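Local coordinates for 3,6-diketocamphane 1,6-monooxygenase (Pseudomonas putida, PDB 4UWM), which catalyses the FMNH2- and O2-dependent Baeyer-Villiger oxidation of a diketocamphane to a campholide lactone during growth of the bacterium on (-)-camphor, at residues Y12-R17 with E347-D353; T258-A262 with S361-I365; I153-E157 with L185-P190; L80-P85 with Y165-G169; A65-I71 with I98-R102. Residues are numbered along the deposited sequence.

Overall arrangement
All five contacts belong to one TIM-barrel chain, and their chemistry follows their place in it. Contacts 1 to 4 are mainly buried, contact 5 partly, with an exposed edge. Contact 2 lays helix 356-369 across strand 254-261 through apolar side chains, the Phe260 ring over Ser361 and one hydrogen bond. Contact 1, near FMN, joins the loops after the first and last barrel strands through water and salt bridges; it touches contact 2 where Tyr351 OH lies 3.5 Å from Phe260 CE2. Contacts 3 and 4 touch through Ile153, and contacts 3, 4 and 5 reach the second subunit. Helix 85-98 starts in contact 4, where Trp166 and His84 pack, and ends in contact 5, where Arg102 hydrogen-bonds.

Contact 1 (Y12-R17 with E347-D353)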
# COMPACT_ATOMS: atom_id res chain seq x y z
N TYR A 12 10.04 -15.47 5.51
CA TYR A 12 11.36 -16.06 5.27
C TYR A 12 11.32 -16.78 3.92
O TYR A 12 11.08 -17.99 3.86
CB TYR A 12 11.77 -17.04 6.39
CG TYR A 12 12.02 -16.36 7.73
CD1 TYR A 12 13.12 -15.52 7.90
CD2 TYR A 12 11.16 -16.56 8.82
CE1 TYR A 12 13.35 -14.88 9.12
CE2 TYR A 12 11.40 -15.92 10.04
CZ TYR A 12 12.50 -15.10 10.17
OH TYR A 12 12.78 -14.45 11.36
N MET A 13 11.51 -16.01 2.86
CA MET A 13 11.44 -16.53 1.50
C MET A 13 12.85 -16.91 1.06
O MET A 13 13.78 -16.11 1.23
CB MET A 13 10.90 -15.48 0.51
CG MET A 13 9.48 -14.97 0.75
SD MET A 13 8.20 -16.26 0.80
CE MET A 13 8.15 -16.81 -0.89
N ARG A 14 13.01 -18.09 0.45
CA ARG A 14 14.32 -18.52 -0.07
C ARG A 14 14.92 -17.47 -0.99
O ARG A 14 14.22 -16.94 -1.87
CB ARG A 14 14.23 -19.84 -0.85
CG ARG A 14 13.94 -21.07 -0.01
CD ARG A 14 14.38 -22.33 -0.75
NE ARG A 14 13.76 -22.47 -2.06
CZ ARG A 14 12.55 -22.98 -2.28
NH1 ARG A 14 11.81 -23.40 -1.26
NH2 ARG A 14 12.06 -23.06 -3.52
N PRO A 15 16.22 -17.16 -0.83
CA PRO A 15 16.83 -16.21 -1.76
C PRO A 15 16.62 -16.63 -3.21
O PRO A 15 16.74 -17.81 -3.53
CB PRO A 15 18.31 -16.26 -1.37
CG PRO A 15 18.25 -16.49 0.10
CD PRO A 15 17.14 -17.51 0.26
N GLY A 16 16.26 -15.67 -4.06
CA GLY A 16 15.87 -15.98 -5.43
C GLY A 16 14.38 -15.93 -5.75
O GLY A 16 14.00 -15.82 -6.92
N ARG A 17 13.52 -16.06 -4.73
CA ARG A 17 12.09 -15.87 -4.92
C ARG A 17 11.81 -14.47 -5.49
O ARG A 17 12.44 -13.49 -5.08
CB ARG A 17 11.32 -16.06 -3.61
CG ARG A 17 11.32 -17.46 -3.03
CD ARG A 17 10.57 -18.43 -3.91
NE ARG A 17 10.05 -19.54 -3.13
CZ ARG A 17 9.59 -20.66 -3.65
NH1 ARG A 17 9.60 -20.82 -4.96
NH2 ARG A 17 9.10 -21.60 -2.87
N GLU A 347 5.29 -18.97 13.14
CA GLU A 347 6.18 -18.43 12.10
C GLU A 347 5.95 -19.12 10.77
O GLU A 347 6.05 -20.35 10.67
CB GLU A 347 7.64 -18.61 12.51
CG GLU A 347 8.14 -17.73 13.65
CD GLU A 347 8.44 -16.29 13.26
OE1 GLU A 347 8.38 -15.94 12.05
OE2 GLU A 347 8.74 -15.50 14.18
N ALA A 348 5.63 -18.34 9.74
CA ALA A 348 5.39 -18.90 8.41
C ALA A 348 6.71 -19.11 7.68
O ALA A 348 7.60 -18.24 7.71
CB ALA A 348 4.45 -18.00 7.60
N HIS A 349 6.86 -20.27 7.05
CA HIS A 349 8.06 -20.54 6.27
C HIS A 349 7.77 -20.75 4.78
O HIS A 349 6.63 -20.81 4.38
CB HIS A 349 8.85 -21.69 6.88
CG HIS A 349 9.73 -21.24 8.00
ND1 HIS A 349 11.00 -20.76 7.78
CD2 HIS A 349 9.49 -21.10 9.32
CE1 HIS A 349 11.53 -20.39 8.94
NE2 HIS A 349 10.63 -20.60 9.89
N ASP A 350 8.82 -20.83 3.97
CA ASP A 350 8.63 -20.86 2.52
C ASP A 350 8.19 -22.25 2.03
O ASP A 350 9.02 -23.05 1.58
CB ASP A 350 9.91 -20.41 1.80
CG ASP A 350 9.70 -20.21 0.31
OD1 ASP A 350 8.67 -20.63 -0.22
OD2 ASP A 350 10.59 -19.63 -0.32
N TYR A 351 6.88 -22.48 2.11
CA TYR A 351 6.21 -23.69 1.62
C TYR A 351 5.43 -23.44 0.34
O TYR A 351 4.54 -24.23 -0.04
CB TYR A 351 5.26 -24.21 2.68
CG TYR A 351 5.89 -25.17 3.64
CD1 TYR A 351 6.00 -26.54 3.32
CD2 TYR A 351 6.37 -24.75 4.88
CE1 TYR A 351 6.57 -27.44 4.21
CE2 TYR A 351 6.94 -25.64 5.77
CZ TYR A 351 7.03 -26.98 5.44
OH TYR A 351 7.60 -27.84 6.33
N TYR A 352 5.78 -22.36 -0.34
CA TYR A 352 5.06 -21.94 -1.53
C TYR A 352 5.02 -23.03 -2.61
O TYR A 352 4.00 -23.18 -3.28
CB TYR A 352 5.71 -20.69 -2.11
CG TYR A 352 5.03 -20.10 -3.32
CD1 TYR A 352 3.67 -19.79 -3.32
CD2 TYR A 352 5.77 -19.83 -4.47
CE1 TYR A 352 3.07 -19.21 -4.42
CE2 TYR A 352 5.16 -19.26 -5.58
CZ TYR A 352 3.82 -18.93 -5.54
OH TYR A 352 3.24 -18.35 -6.64
N ASP A 353 6.12 -23.77 -2.78
CA ASP A 353 6.18 -24.85 -3.82
C ASP A 353 5.30 -26.05 -3.54
O ASP A 353 4.82 -26.70 -4.48
CB ASP A 353 7.61 -25.35 -4.05
CG ASP A 353 8.47 -24.33 -4.76
OD1 ASP A 353 7.93 -23.44 -5.44
OD2 ASP A 353 9.71 -24.43 -4.67
O HOH W 1 11.51 -20.33 4.94
O HOH W 2 8.13 -17.38 4.57
O HOH W 3 11.53 -14.58 14.09
O HOH W 4 11.74 -23.38 1.39
O HOH W 5 8.56 -24.04 -1.12
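Beside the FMN pocket, the loops that follow strands 4-9 and 343-347 are joined by a four-residue salt-bridge network. Arg17 meets Asp350 through two bonds, NE to OD2 and NH2 to OD1, both 2.9 Å, and its NH1 reaches Asp353 OD1 at 3.1 Å. Arg14 NH2 binds the other oxygen, OD2 of Asp353, at 3.0 Å, while Arg14 N donates to Asp350 OD2 at 3.0 Å. A type II turn from Arg14 to Arg17, with Gly16 at phi 105°, brings both arginines to the same two acids. Asp350 centres an inverse gamma turn. Water 4 also joins Arg14 NH1 (2.7 Å) to Asp350 O (2.7 Å). In the TIM barrel these loops leave adjacent parallel strands, the first and the last, so the contact lies where the barrel closes. At the Tyr12 end, nearer the flavin, the link is by water: water 1 links Tyr12 O (2.6 Å) with Asp350 N (2.9 Å) and His349 ND1 (2.9 Å), and water 3 bridges Tyr12 OH (3.0 Å) and Glu347 OE2 (2.9 Å). The Tyr12 and His349 rings are nearly parallel (17°) but slid apart, centroids 5.4 Å apart. Glu347 also hydrogen-bonds Ser256 and the FMN-binding His10.

Contact 2 (T258-A262 with S361-I365); sequences TVFCA and SLELI
The end of an extended strand, 259-261, crosses one and a half turns of helix, 361-365, almost at right angles: the axes of these short segments approach to 7.2 Å at 94°. The closest CA pair is Cys261 and Ser361, 4.6 Å apart. Val259 (phi/psi -138/126, chi1 t) directs its CA-CB bond toward the helix and sets CG1 3.4 Å from Ile365 CD1; Ile365 has chi1 m and chi2 t. Phe260 (-143/132, chi1 t) has CA-CB pointing away, but its ring folds back so that Ser361 CB sits over one face, 4.1 Å from the centroid and 17° off the normal, a CH-pi contact. Cys261 (-125/140) turns toward the helix again. Its N donates to Ser361 OG at 2.8 Å, with Ser361 chi1 t, and its O lies 3.4 Å from Ser361 CA in a CA-H...O contact. With chi1 t, Cys261 also places SG 3.7 Å from Leu364 CB and CB 4.0 Å from Ile365 CG1. At Ala262 the strand has ended, and CA rests 4.0 Å from Leu364 CD1. The helical segment is regular, Ile365 N bonding Ser361 O at 3.0 Å. Val259 and Ile365 both touch Leu344 of strand 343-347, which pairs in parallel with strand 254-261. An outer helix packed in this way on the parallel sheet is characteristic of the TIM barrel of the bacterial luciferase family.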
# COMPACT_ATOMS: atom_id res chain seq x y z
N THR A 258 8.38 -21.30 16.52
CA THR A 258 8.47 -22.19 15.37
C THR A 258 7.66 -23.44 15.73
O THR A 258 7.92 -24.08 16.75
CB THR A 258 9.93 -22.54 15.07
OG1 THR A 258 10.66 -21.32 14.83
CG2 THR A 258 10.05 -23.48 13.87
N VAL A 259 6.65 -23.75 14.92
CA VAL A 259 5.62 -24.73 15.25
C VAL A 259 5.32 -25.58 14.03
O VAL A 259 5.03 -25.06 12.96
CB VAL A 259 4.29 -24.07 15.71
CG1 VAL A 259 3.30 -25.12 16.20
CG2 VAL A 259 4.52 -23.06 16.80
N PHE A 260 5.40 -26.90 14.20
CA PHE A 260 5.00 -27.81 13.13
C PHE A 260 4.32 -29.06 13.69
O PHE A 260 4.81 -29.68 14.64
CB PHE A 260 6.16 -28.16 12.20
CG PHE A 260 5.73 -28.84 10.93
CD1 PHE A 260 5.53 -30.23 10.90
CD2 PHE A 260 5.49 -28.11 9.78
CE1 PHE A 260 5.12 -30.85 9.73
CE2 PHE A 260 5.08 -28.73 8.61
CZ PHE A 260 4.89 -30.11 8.58
N CYS A 261 3.18 -29.39 13.10
CA CYS A 261 2.35 -30.49 13.56
C CYS A 261 2.07 -31.50 12.44
O CYS A 261 1.85 -31.11 11.30
CB CYS A 261 1.03 -29.93 14.09
SG CYS A 261 0.14 -31.02 15.19
N ALA A 262 2.08 -32.78 12.78
CA ALA A 262 1.74 -33.85 11.86
C ALA A 262 1.06 -34.99 12.64
O ALA A 262 0.85 -34.88 13.86
CB ALA A 262 2.97 -34.34 11.12
N SER A 361 -0.61 -28.96 8.87
CA SER A 361 -0.02 -28.56 10.16
C SER A 361 -0.80 -27.40 10.79
O SER A 361 -1.17 -27.47 11.96
CB SER A 361 1.46 -28.18 9.99
OG SER A 361 2.03 -27.69 11.21
N LEU A 362 -1.04 -26.34 10.02
CA LEU A 362 -1.78 -25.18 10.52
C LEU A 362 -3.21 -25.54 10.91
O LEU A 362 -3.70 -25.08 11.95
CB LEU A 362 -1.74 -24.00 9.53
CG LEU A 362 -0.39 -23.32 9.26
CD1 LEU A 362 -0.62 -22.19 8.26
CD2 LEU A 362 0.24 -22.78 10.54
N GLU A 363 -3.87 -26.37 10.09
CA GLU A 363 -5.18 -26.88 10.46
C GLU A 363 -5.15 -27.64 11.79
O GLU A 363 -6.05 -27.47 12.61
CB GLU A 363 -5.79 -27.74 9.37
CG GLU A 363 -7.26 -28.03 9.60
CD GLU A 363 -7.92 -28.59 8.37
OE1 GLU A 363 -7.30 -29.43 7.69
OE2 GLU A 363 -9.07 -28.19 8.09
N LEU A 364 -4.12 -28.46 12.01
CA LEU A 364 -4.01 -29.24 13.24
C LEU A 364 -3.81 -28.36 14.47
O LEU A 364 -4.47 -28.56 15.50
CB LEU A 364 -2.89 -30.27 13.13
CG LEU A 364 -3.15 -31.46 12.21
CD1 LEU A 364 -1.92 -32.35 12.13
CD2 LEU A 364 -4.38 -32.26 12.65
N ILE A 365 -2.92 -27.38 14.35
CA ILE A 365 -2.64 -26.42 15.42
C ILE A 365 -3.91 -25.66 15.79
O ILE A 365 -4.30 -25.60 16.97
CB ILE A 365 -1.51 -25.46 15.03
CG1 ILE A 365 -0.18 -26.22 14.89
CG2 ILE A 365 -1.38 -24.32 16.04
CD1 ILE A 365 0.81 -25.57 13.94

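Contact 3 (I153-E157 with L185-P190)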
# COMPACT_ATOMS: atom_id res chain seq x y z
N ILE A 153 -3.93 12.97 14.27
CA ILE A 153 -4.58 12.90 12.97
C ILE A 153 -5.83 12.02 13.06
O ILE A 153 -6.87 12.39 12.52
CB ILE A 153 -3.63 12.45 11.86
CG1 ILE A 153 -2.73 13.62 11.48
CG2 ILE A 153 -4.39 11.97 10.62
CD1 ILE A 153 -1.32 13.21 11.14
N TRP A 154 -5.75 10.89 13.76
CA TRP A 154 -6.91 9.99 13.90
C TRP A 154 -8.09 10.65 14.62
O TRP A 154 -9.25 10.32 14.36
CB TRP A 154 -6.56 8.67 14.61
CG TRP A 154 -5.59 7.81 13.84
CD1 TRP A 154 -5.52 7.65 12.47
CD2 TRP A 154 -4.56 6.99 14.40
NE1 TRP A 154 -4.50 6.78 12.15
CE2 TRP A 154 -3.88 6.36 13.30
CE3 TRP A 154 -4.12 6.72 15.70
CZ2 TRP A 154 -2.79 5.50 13.48
CZ3 TRP A 154 -3.03 5.86 15.89
CH2 TRP A 154 -2.38 5.26 14.78
N LYS A 155 -7.77 11.56 15.56
CA LYS A 155 -8.79 12.32 16.31
C LYS A 155 -9.52 13.37 15.46
O LYS A 155 -10.64 13.75 15.78
CB LYS A 155 -8.18 12.95 17.56
CG LYS A 155 -8.06 11.94 18.68
CD LYS A 155 -7.41 12.52 19.92
CE LYS A 155 -7.37 11.44 20.99
NZ LYS A 155 -6.12 11.54 21.78
N ARG A 156 -8.89 13.82 14.39
CA ARG A 156 -9.50 14.77 13.46
C ARG A 156 -9.89 16.11 14.13
O ARG A 156 -10.92 16.69 13.80
CB ARG A 156 -10.70 14.14 12.74
CG ARG A 156 -10.29 12.99 11.82
CD ARG A 156 -11.46 12.37 11.09
NE ARG A 156 -11.91 13.13 9.92
CZ ARG A 156 -13.10 13.73 9.84
NH1 ARG A 156 -13.94 13.67 10.86
NH2 ARG A 156 -13.45 14.39 8.76
N GLU A 157 -9.09 16.54 15.10
CA GLU A 157 -9.22 17.87 15.69
C GLU A 157 -8.07 18.73 15.17
O GLU A 157 -6.92 18.28 15.14
CB GLU A 157 -9.19 17.82 17.23
CG GLU A 157 -10.43 17.21 17.88
CD GLU A 157 -11.57 18.20 18.10
OE1 GLU A 157 -11.75 19.16 17.31
OE2 GLU A 157 -12.32 18.01 19.09
N LEU A 185 -14.27 17.94 5.08
CA LEU A 185 -13.08 17.07 4.98
C LEU A 185 -13.42 15.57 4.95
O LEU A 185 -14.34 15.12 5.62
CB LEU A 185 -12.17 17.36 6.17
CG LEU A 185 -11.45 18.71 6.05
CD1 LEU A 185 -10.99 19.20 7.41
CD2 LEU A 185 -10.29 18.59 5.08
N ALA A 186 -12.65 14.80 4.18
CA ALA A 186 -12.70 13.32 4.24
C ALA A 186 -12.52 12.79 5.66
O ALA A 186 -11.85 13.41 6.50
CB ALA A 186 -11.62 12.74 3.34
N ASP A 187 -13.10 11.62 5.92
CA ASP A 187 -12.89 10.96 7.19
C ASP A 187 -12.13 9.65 6.95
O ASP A 187 -12.73 8.67 6.57
CB ASP A 187 -14.23 10.71 7.87
CG ASP A 187 -14.11 10.06 9.23
OD1 ASP A 187 -13.00 9.76 9.72
OD2 ASP A 187 -15.17 9.84 9.82
N PHE A 188 -10.81 9.67 7.19
CA PHE A 188 -9.98 8.45 7.13
C PHE A 188 -9.54 7.97 8.51
O PHE A 188 -8.43 7.46 8.67
CB PHE A 188 -8.78 8.63 6.18
CG PHE A 188 -9.19 8.84 4.75
CD1 PHE A 188 -9.92 7.86 4.06
CD2 PHE A 188 -8.85 10.03 4.08
CE1 PHE A 188 -10.30 8.06 2.74
CE2 PHE A 188 -9.24 10.23 2.76
CZ PHE A 188 -9.96 9.23 2.09
N SER A 189 -10.38 8.19 9.54
CA SER A 189 -10.07 7.74 10.89
C SER A 189 -10.23 6.21 10.89
O SER A 189 -10.99 5.70 10.09
CB SER A 189 -11.00 8.38 11.96
OG SER A 189 -12.35 8.03 11.73
N PRO A 190 -9.52 5.50 11.79
CA PRO A 190 -9.63 4.04 11.80
C PRO A 190 -11.05 3.61 12.21
O PRO A 190 -11.82 4.44 12.70
CB PRO A 190 -8.59 3.60 12.82
CG PRO A 190 -7.71 4.78 13.06
CD PRO A 190 -8.58 5.98 12.81
O HOH W 6 -9.57 11.89 8.40
O HOH W 7 -15.64 16.28 7.90
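The polar part of this contact centres on Arg156, the first residue beyond helix 139-155, whose positive phi (61°) turns the chain out of the helix. Arg156 NH2 donates to Ala186 O at 2.9 Å. Charge adds a second attraction: Asp187 OD1 lies 3.5 Å from Arg156 NE, over the guanidinium face, a salt bridge without an N-H directed at the oxygen. The same OD1 accepts from Ser189 N at 3.1 Å, an Asx turn, and from Ser189 OG at 2.7 Å. Water 7 joins Arg156 NH2 (3.0 Å) to Leu185 O (2.9 Å).

Apolar contact is concentrated at Trp154. Pro190 CG stands 3.7 Å from the centroid of its five-membered ring, 13° off the normal, a CH-pi contact, with Pro190 CD 3.5 Å from Trp154 CD1. The indole NE1 binds Ala89 O. Ala186 makes backbone hydrogen bonds to the second subunit. Arg156 holds the loop by a main-chain hydrogen bond, a water link and an out-of-plane charge contact, and Trp154 packs on Pro190: one end polar, the other apolar.

Contact 4 (L80-P85 with Y165-G169); sequences LPHQHP and YWDAG
This is a largely aromatic contact, with one hydrogen bond, between the loop leading from barrel strand 72-79 into helix 85-98 and the start of strand 167-170 in a two-stranded antiparallel hairpin. Residues 80-82 form a 3-10 turn; Gln83 is extended (phi/psi -138/151), His84 follows at -66/127, and Pro85 enters the helix. Trp166 (-139/154) leads into an extended strand at 167-169. Closest CA pairs are His84 with Trp166 (7.1 Å) and Pro85 with Ala168 (7.5 Å). Trp166, chi1 m and chi2 -81°, sets one face of its indole against Pro85, whose CD stands 3.3 Å from the five-membered-ring centroid and 6° off the normal, a CH-pi contact. The CZ2 atom of Trp166 reaches Leu80 O at 3.6 Å and Gln83 O at 3.5 Å. His84, chi1 t and chi2 -76°, receives the edge of the Trp166 ring on its face in a T-shaped pair, centroids 5.2 Å apart and planes at 68°. Its NE2 donates to Asp167 O at 2.8 Å, and its CE1 lies 3.7 Å from Ala168 CB. Asp167 makes a salt bridge to Lys137 of the second subunit. With ND1 bonded to Ala86 N, His84 completes a side-chain N-cap on a beta-alpha connection of the TIM barrel.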
# COMPACT_ATOMS: atom_id res chain seq x y z
N LEU A 80 8.07 3.52 12.07
CA LEU A 80 7.67 4.95 12.11
C LEU A 80 8.72 5.96 11.66
O LEU A 80 8.35 6.96 11.05
CB LEU A 80 7.08 5.32 13.46
CG LEU A 80 5.95 4.45 14.01
CD1 LEU A 80 5.29 5.13 15.20
CD2 LEU A 80 4.91 4.09 12.96
N PRO A 81 10.02 5.71 11.94
CA PRO A 81 11.02 6.68 11.47
C PRO A 81 11.16 6.80 9.94
O PRO A 81 11.80 7.74 9.45
CB PRO A 81 12.32 6.18 12.09
CG PRO A 81 11.89 5.35 13.27
CD PRO A 81 10.63 4.68 12.80
N HIS A 82 10.54 5.89 9.18
CA HIS A 82 10.78 5.81 7.74
C HIS A 82 9.70 6.49 6.86
O HIS A 82 9.81 6.45 5.63
CB HIS A 82 10.91 4.32 7.30
CG HIS A 82 12.08 3.58 7.87
ND1 HIS A 82 12.27 2.23 7.66
CD2 HIS A 82 13.11 3.99 8.66
CE1 HIS A 82 13.38 1.84 8.28
NE2 HIS A 82 13.91 2.89 8.89
N GLN A 83 8.66 7.06 7.47
CA GLN A 83 7.47 7.59 6.76
C GLN A 83 7.05 8.92 7.36
O GLN A 83 7.22 9.12 8.58
CB GLN A 83 6.26 6.65 6.95
CG GLN A 83 6.48 5.20 6.59
CD GLN A 83 5.19 4.47 6.23
OE1 GLN A 83 5.06 3.26 6.43
NE2 GLN A 83 4.24 5.20 5.68
N HIS A 84 6.44 9.78 6.55
CA HIS A 84 5.73 10.93 7.10
C HIS A 84 4.54 10.43 7.90
O HIS A 84 3.72 9.67 7.38
CB HIS A 84 5.25 11.90 6.01
CG HIS A 84 4.88 13.22 6.57
ND1 HIS A 84 3.69 13.43 7.24
CD2 HIS A 84 5.59 14.37 6.69
CE1 HIS A 84 3.66 14.67 7.70
NE2 HIS A 84 4.80 15.26 7.38
N PRO A 85 4.41 10.86 9.18
CA PRO A 85 3.35 10.35 10.04
C PRO A 85 1.93 10.66 9.60
O PRO A 85 1.03 9.90 9.93
CB PRO A 85 3.62 11.04 11.41
CG PRO A 85 5.05 11.44 11.34
CD PRO A 85 5.35 11.73 9.91
N TYR A 165 11.43 16.20 13.96
CA TYR A 165 11.62 15.31 12.81
C TYR A 165 10.62 15.55 11.68
O TYR A 165 10.96 15.34 10.50
CB TYR A 165 11.58 13.86 13.28
CG TYR A 165 12.69 13.53 14.27
CD1 TYR A 165 14.01 13.47 13.83
CD2 TYR A 165 12.41 13.28 15.61
CE1 TYR A 165 15.04 13.18 14.72
CE2 TYR A 165 13.44 12.99 16.51
CZ TYR A 165 14.75 12.94 16.05
OH TYR A 165 15.81 12.65 16.88
N TRP A 166 9.40 15.95 12.02
CA TRP A 166 8.41 16.25 10.99
C TRP A 166 7.58 17.49 11.28
O TRP A 166 7.35 17.83 12.43
CB TRP A 166 7.41 15.10 10.83
CG TRP A 166 8.02 13.80 10.44
CD1 TRP A 166 8.37 13.40 9.18
CD2 TRP A 166 8.34 12.71 11.31
NE1 TRP A 166 8.89 12.13 9.22
CE2 TRP A 166 8.87 11.67 10.51
CE3 TRP A 166 8.21 12.50 12.69
CZ2 TRP A 166 9.29 10.44 11.03
CZ3 TRP A 166 8.64 11.25 13.22
CH2 TRP A 166 9.17 10.25 12.38
N ASP A 167 7.07 18.10 10.22
CA ASP A 167 5.93 19.01 10.34
C ASP A 167 4.67 18.27 9.90
O ASP A 167 4.67 17.58 8.88
CB ASP A 167 6.14 20.24 9.46
CG ASP A 167 7.34 21.05 9.89
OD1 ASP A 167 7.61 21.11 11.10
OD2 ASP A 167 8.02 21.60 9.01
N ALA A 168 3.59 18.43 10.65
CA ALA A 168 2.33 17.77 10.33
C ALA A 168 1.18 18.48 11.00
O ALA A 168 1.38 19.24 11.93
CB ALA A 168 2.39 16.32 10.80
N GLY A 169 -0.04 18.25 10.53
CA GLY A 169 -1.19 18.80 11.22
C GLY A 169 -2.52 18.31 10.71
O GLY A 169 -2.59 17.39 9.90

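Contact 5 (A65-I71 with I98-R102)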
# COMPACT_ATOMS: atom_id res chain seq x y z
N ALA A 65 -7.56 -8.47 1.85
CA ALA A 65 -8.68 -7.94 2.64
C ALA A 65 -10.05 -8.49 2.22
O ALA A 65 -10.81 -8.99 3.06
CB ALA A 65 -8.69 -6.41 2.62
N LEU A 66 -10.37 -8.39 0.93
CA LEU A 66 -11.69 -8.80 0.48
C LEU A 66 -11.71 -10.29 0.15
O LEU A 66 -12.73 -10.79 -0.27
CB LEU A 66 -12.19 -7.95 -0.71
CG LEU A 66 -12.23 -6.41 -0.54
CD1 LEU A 66 -13.02 -5.71 -1.64
CD2 LEU A 66 -12.80 -5.97 0.80
N GLN A 67 -10.59 -10.98 0.37
CA GLN A 67 -10.51 -12.42 0.10
C GLN A 67 -10.65 -13.24 1.38
O GLN A 67 -10.56 -14.46 1.35
CB GLN A 67 -9.18 -12.78 -0.58
CG GLN A 67 -9.01 -12.17 -1.96
CD GLN A 67 -7.87 -12.77 -2.74
OE1 GLN A 67 -7.71 -14.00 -2.81
NE2 GLN A 67 -7.07 -11.91 -3.37
N THR A 68 -10.90 -12.56 2.49
CA THR A 68 -10.96 -13.22 3.78
C THR A 68 -12.17 -12.67 4.51
O THR A 68 -12.64 -11.56 4.17
CB THR A 68 -9.69 -12.97 4.61
OG1 THR A 68 -9.44 -11.56 4.68
CG2 THR A 68 -8.46 -13.65 3.99
N LYS A 69 -12.63 -13.40 5.53
CA LYS A 69 -13.85 -13.06 6.26
C LYS A 69 -13.60 -12.66 7.71
O LYS A 69 -14.13 -11.67 8.18
CB LYS A 69 -14.86 -14.22 6.20
CG LYS A 69 -15.78 -14.21 4.98
CD LYS A 69 -15.57 -15.42 4.07
CE LYS A 69 -14.56 -15.14 2.96
NZ LYS A 69 -14.51 -16.28 2.00
N ASN A 70 -12.79 -13.44 8.42
CA ASN A 70 -12.62 -13.24 9.84
C ASN A 70 -11.26 -12.85 10.34
O ASN A 70 -11.16 -12.20 11.38
CB ASN A 70 -13.04 -14.52 10.61
CG ASN A 70 -14.41 -15.00 10.20
OD1 ASN A 70 -15.39 -14.25 10.25
ND2 ASN A 70 -14.49 -16.24 9.78
N ILE A 71 -10.20 -13.31 9.68
CA ILE A 71 -8.86 -13.12 10.19
C ILE A 71 -8.57 -11.61 10.32
O ILE A 71 -9.07 -10.82 9.52
CB ILE A 71 -7.81 -13.84 9.29
CG1 ILE A 71 -6.48 -14.04 10.01
CG2 ILE A 71 -7.71 -13.18 7.90
CD1 ILE A 71 -5.62 -15.12 9.39
N ILE A 98 -11.34 -0.40 5.43
CA ILE A 98 -11.57 -1.40 4.37
C ILE A 98 -11.81 -2.77 5.02
O ILE A 98 -12.68 -3.52 4.57
CB ILE A 98 -10.37 -1.48 3.38
CG1 ILE A 98 -10.22 -0.17 2.59
CG2 ILE A 98 -10.55 -2.64 2.40
CD1 ILE A 98 -8.90 -0.05 1.83
N LEU A 99 -11.04 -3.06 6.06
CA LEU A 99 -11.12 -4.31 6.81
C LEU A 99 -12.26 -4.34 7.86
O LEU A 99 -12.42 -5.33 8.57
CB LEU A 99 -9.80 -4.51 7.54
CG LEU A 99 -8.67 -4.97 6.61
CD1 LEU A 99 -7.33 -4.75 7.28
CD2 LEU A 99 -8.86 -6.44 6.23
N GLU A 100 -13.00 -3.24 7.98
CA GLU A 100 -14.05 -3.13 9.00
C GLU A 100 -13.53 -3.48 10.39
O GLU A 100 -14.18 -4.18 11.15
CB GLU A 100 -15.27 -3.96 8.59
CG GLU A 100 -15.83 -3.46 7.28
CD GLU A 100 -16.97 -4.28 6.73
OE1 GLU A 100 -16.95 -5.52 6.82
OE2 GLU A 100 -17.89 -3.67 6.17
N GLY A 101 -12.33 -3.00 10.70
CA GLY A 101 -11.72 -3.16 12.01
C GLY A 101 -11.01 -4.47 12.29
O GLY A 101 -10.52 -4.67 13.41
N ARG A 102 -10.95 -5.37 11.30
CA ARG A 102 -10.15 -6.60 11.42
C ARG A 102 -8.70 -6.23 11.22
O ARG A 102 -8.05 -6.72 10.28
CB ARG A 102 -10.53 -7.64 10.36
CG ARG A 102 -11.98 -8.10 10.36
CD ARG A 102 -12.22 -9.21 9.34
NE ARG A 102 -12.24 -8.76 7.95
CZ ARG A 102 -11.51 -9.29 6.95
NH1 ARG A 102 -10.66 -10.30 7.17
NH2 ARG A 102 -11.66 -8.84 5.73
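Arg102 supplies all three hydrogen bonds across this contact. Its NH1 donates to Thr68 OG1 at 3.0 Å and to Ile71 O at 2.9 Å, and its NH2 donates to Ala65 O at 2.8 Å. These acceptors lie near the guanidinium plane, so the cation sits inside the bend of residues 65-71, with Lys69 O over one of its faces and Arg102 CD 3.3 Å from that oxygen. Two turns shape the loops. A type I turn spans Ala65 to Thr68, while Glu100, at positive phi (52°), closes helix 85-98 in a Schellman motif. The type I' turn from Leu99 to Arg102, which contains Glu100, has Arg102 N bonded to Leu99 O at 3.1 Å and directs the arginine's CA-CB bond toward the other loop. Apolar packing borders the polar part: Ala65 CB touches Leu99 CD2 at 3.6 Å and Ile98 CG2 at 4.2 Å, and Leu66 CD2 lies 4.3 Å from Ile98 CG2. Leu66 packs on Arg20 and Ile98 on Phe23, both of the second subunit. Asp34 of helix 19-35 accepts from the backbone N of Lys69, Asn70 and Ile71. Through Arg102 the contact ties together the alpha-to-beta loops entering the neighbouring parallel strands 72-79 and 105-108.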